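Local coordinates for ethyl tert-butyl ether degradation EthD protein (Ralstonia eutropha JMP134, PDB 3BF4) that is of unknown function but belongs to the EthD family and may have oxidoreductase activity, at residues V23-P28 / C80-D85. The protein carries 3 engineered substitutions. Sequence-based numbering, arbitrary orientation.
With EDO (1,2-ethanediol), chain C.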
ATOM      1  N   VAL A  23      -5.373  -4.179   5.046  1.00 55.05           N
ATOM      2  CA  VAL A  23      -4.626  -5.437   4.964  1.00 54.87           C
ATOM      3  C   VAL A  23      -3.948  -5.414   3.586  1.00 56.25           C
ATOM      4  O   VAL A  23      -4.629  -5.415   2.574  1.00 56.73           O
ATOM      5  CB  VAL A  23      -5.525  -6.674   5.109  1.00 55.92           C
ATOM      6  CG1 VAL A  23      -4.689  -7.963   5.005  1.00 53.69           C
ATOM      7  CG2 VAL A  23      -6.293  -6.632   6.433  1.00 54.17           C
ATOM      8  N   ASN A  24      -2.621  -5.401   3.580  1.00 54.99           N
ATOM      9  CA  ASN A  24      -1.789  -5.344   2.387  1.00 54.67           C
ATOM     10  C   ASN A  24      -1.230  -6.718   2.039  1.00 54.84           C
ATOM     11  O   ASN A  24      -0.664  -7.377   2.914  1.00 53.01           O
ATOM     12  CB  ASN A  24      -0.588  -4.421   2.658  1.00 55.32           C
ATOM     13  CG  ASN A  24      -1.005  -2.992   2.987  1.00 59.69           C
ATOM     14  OD1 ASN A  24      -1.632  -2.336   2.176  1.00 63.10           O
ATOM     15  ND2 ASN A  24      -0.631  -2.507   4.169  1.00 64.28           N
ATOM     16  N   VAL A  25      -1.421  -7.166   0.792  1.00 53.97           N
ATOM     17  CA  VAL A  25      -0.804  -8.410   0.297  1.00 52.75           C
ATOM     18  C   VAL A  25       0.113  -7.919  -0.822  1.00 52.88           C
ATOM     19  O   VAL A  25      -0.347  -7.251  -1.754  1.00 51.57           O
ATOM     20  CB  VAL A  25      -1.810  -9.430  -0.199  1.00 52.88           C
ATOM     21  CG1 VAL A  25      -1.088 -10.738  -0.574  1.00 50.66           C
ATOM     22  CG2 VAL A  25      -2.876  -9.683   0.862  1.00 55.37           C
HETATM   23  N   MSE A  26       1.403  -8.217  -0.700  1.00 52.56           N
HETATM   24  CA  MSE A  26       2.436  -7.675  -1.578  1.00 53.52           C
HETATM   25  C   MSE A  26       3.340  -8.791  -2.088  1.00 54.18           C
HETATM   26  O   MSE A  26       4.034  -9.428  -1.299  1.00 54.31           O
HETATM   27  CB  MSE A  26       3.214  -6.630  -0.785  1.00 52.37           C
HETATM   28  CG  MSE A  26       2.297  -5.571  -0.174  1.00 57.51           C
HETATM   29 SE   MSE A  26       3.137  -4.369   1.065  0.75 56.07          SE
HETATM   30  CE  MSE A  26       3.716  -5.644   2.426  1.00 58.18           C
ATOM     31  N   TYR A  27       3.314  -9.021  -3.404  1.00 53.66           N
ATOM     32  CA  TYR A  27       4.053 -10.114  -4.044  1.00 53.65           C
ATOM     33  C   TYR A  27       5.368  -9.575  -4.569  1.00 54.27           C
ATOM     34  O   TYR A  27       5.336  -8.814  -5.532  1.00 54.03           O
ATOM     35  CB  TYR A  27       3.231 -10.716  -5.190  1.00 53.22           C
ATOM     36  CG  TYR A  27       1.960 -11.381  -4.729  1.00 53.27           C
ATOM     37  CD1 TYR A  27       1.912 -12.765  -4.508  1.00 56.15           C
ATOM     38  CD2 TYR A  27       0.797 -10.632  -4.495  1.00 53.70           C
ATOM     39  CE1 TYR A  27       0.729 -13.392  -4.077  1.00 56.49           C
ATOM     40  CE2 TYR A  27      -0.380 -11.239  -4.064  1.00 51.01           C
ATOM     41  CZ  TYR A  27      -0.410 -12.620  -3.850  1.00 56.91           C
ATOM     42  OH  TYR A  27      -1.571 -13.223  -3.429  1.00 60.04           O
ATOM     43  N   PRO A  28       6.516  -9.949  -3.944  1.00 54.16           N
ATOM     44  CA  PRO A  28       7.810  -9.457  -4.405  1.00 55.48           C
ATOM     45  C   PRO A  28       8.111  -9.833  -5.860  1.00 56.10           C
ATOM     46  O   PRO A  28       7.789 -10.956  -6.287  1.00 56.33           O
ATOM     47  CB  PRO A  28       8.814 -10.162  -3.481  1.00 55.19           C
ATOM     48  CG  PRO A  28       8.056 -10.567  -2.318  1.00 54.42           C
ATOM     49  CD  PRO A  28       6.693 -10.868  -2.796  1.00 54.06           C
ATOM     50  N   CYS A  80      -2.246  -5.753  -3.400  1.00 54.43           N
ATOM     51  CA  CYS A  80      -3.662  -5.442  -3.167  1.00 55.08           C
ATOM     52  C   CYS A  80      -3.802  -4.937  -1.749  1.00 53.84           C
ATOM     53  O   CYS A  80      -2.876  -5.059  -0.941  1.00 53.24           O
ATOM     54  CB  CYS A  80      -4.590  -6.643  -3.361  1.00 54.91           C
ATOM     55  SG  CYS A  80      -4.575  -7.843  -2.016  1.00 57.55           S
ATOM     56  N   ALA A  81      -4.971  -4.378  -1.466  1.00 54.01           N
ATOM     57  CA  ALA A  81      -5.307  -3.954  -0.122  1.00 53.73           C
ATOM     58  C   ALA A  81      -6.781  -4.172   0.159  1.00 53.75           C
ATOM     59  O   ALA A  81      -7.597  -3.909  -0.699  1.00 50.30           O
ATOM     60  CB  ALA A  81      -4.919  -2.504   0.114  1.00 52.15           C
ATOM     61  N   PHE A  82      -7.086  -4.688   1.354  1.00 53.91           N
ATOM     62  CA  PHE A  82      -8.446  -4.860   1.841  1.00 53.72           C
ATOM     63  C   PHE A  82      -8.626  -3.830   2.959  1.00 52.65           C
ATOM     64  O   PHE A  82      -7.912  -3.876   3.965  1.00 50.94           O
ATOM     65  CB  PHE A  82      -8.666  -6.279   2.372  1.00 54.04           C
ATOM     66  CG  PHE A  82      -8.373  -7.337   1.361  1.00 56.89           C
ATOM     67  CD1 PHE A  82      -9.314  -7.659   0.378  1.00 58.85           C
ATOM     68  CD2 PHE A  82      -7.150  -8.003   1.365  1.00 57.69           C
ATOM     69  CE1 PHE A  82      -9.038  -8.643  -0.598  1.00 58.67           C
ATOM     70  CE2 PHE A  82      -6.870  -8.988   0.408  1.00 58.00           C
ATOM     71  CZ  PHE A  82      -7.810  -9.310  -0.574  1.00 57.72           C
ATOM     72  N   ILE A  83      -9.546  -2.893   2.748  1.00 52.11           N
ATOM     73  CA  ILE A  83      -9.883  -1.853   3.713  1.00 53.01           C
ATOM     74  C   ILE A  83     -11.030  -2.451   4.530  1.00 53.39           C
ATOM     75  O   ILE A  83     -12.078  -2.818   3.963  1.00 50.52           O
ATOM     76  CB  ILE A  83     -10.240  -0.507   3.012  1.00 53.57           C
ATOM     77  CG1 ILE A  83      -8.958   0.147   2.468  1.00 56.58           C
ATOM     78  CG2 ILE A  83     -10.940   0.482   3.971  1.00 50.99           C
ATOM     79  CD1 ILE A  83      -8.243  -0.645   1.372  1.00 57.87           C
ATOM     80  N   CYS A  84     -10.795  -2.591   5.840  1.00 52.47           N
ATOM     81  CA  CYS A  84     -11.722  -3.232   6.777  1.00 53.28           C
ATOM     82  C   CYS A  84     -11.941  -2.366   8.005  1.00 54.27           C
ATOM     83  O   CYS A  84     -10.989  -1.779   8.533  1.00 54.71           O
ATOM     84  CB  CYS A  84     -11.121  -4.570   7.226  1.00 53.59           C
ATOM     85  SG  CYS A  84     -10.712  -5.684   5.831  1.00 55.35           S
ATOM     86  N   ASP A  85     -13.183  -2.300   8.460  1.00 55.33           N
ATOM     87  CA  ASP A  85     -13.542  -1.514   9.657  1.00 57.63           C
ATOM     88  C   ASP A  85     -13.027  -2.152  10.964  1.00 56.01           C
ATOM     89  O   ASP A  85     -12.784  -1.439  11.933  1.00 57.45           O
ATOM     90  CB  ASP A  85     -15.065  -1.295   9.730  1.00 57.97           C
ATOM     91  CG  ASP A  85     -15.608  -0.456   8.552  1.00 66.92           C
ATOM     92  OD1 ASP A  85     -15.089   0.665   8.294  1.00 69.30           O
ATOM     93  OD2 ASP A  85     -16.576  -0.918   7.893  1.00 76.35           O
TER
HETATM   94  C1  EDO C 109      -4.862 -11.530  -2.234  1.00 52.25           C
HETATM   95  O1  EDO C 109      -3.504 -11.296  -2.657  1.00 48.24           O
HETATM   96  C2  EDO C 109      -4.988 -12.685  -1.235  1.00 47.90           C
HETATM   97  O2  EDO C 109      -3.937 -13.640  -1.405  1.00 50.81           O
HETATM   98  O   HOH W   1      -0.865  -3.061  -0.720  1.00 48.38           O
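Val23 and Phe82 face each other as a hydrogen-bonded antiparallel pair, Val23 N to Phe82 O and Phe82 N to Val23 O both measuring 2.8 Å. Two residues along, Val25 and Cys80 form a second such pair; Cys80 N lies 2.9 Å from Val25 O, while the return bond, Val25 N to Cys80 O, is longer at 3.1 Å. Between them Asn24 and Ala81 make a non-hydrogen-bonded pair. The pairs join strands 21-28 and 76-84, the two central strands of the four-stranded antiparallel sheet of a ferredoxin-like fold. Apolar packing fills the face turned to helix 37-52: large Phe82 reaches Met45, Val48 and Leu52, and branched Val25 suits a strand; with CG1 anti to the backbone N (chi1 -175°), it turns CG2 toward the edge of the Phe82 ring, 4.1 Å from CE2, while its CB touches Cys80 SG. On the opposite face, small Ala81 lets Asn24 OD1 within 3.9 Å of its CB; this buried amide is satisfied by a water that also donates to Cys80 O, by Lys22, and through ND2 by Glu62 of the second subunit. On the helix side, 1,2-ethanediol, probably from the crystallisation liquor, hydrogen-bonds through O1 to Tyr27 OH (2.8 Å), at the ring edge; Tyr40 also binds the diol.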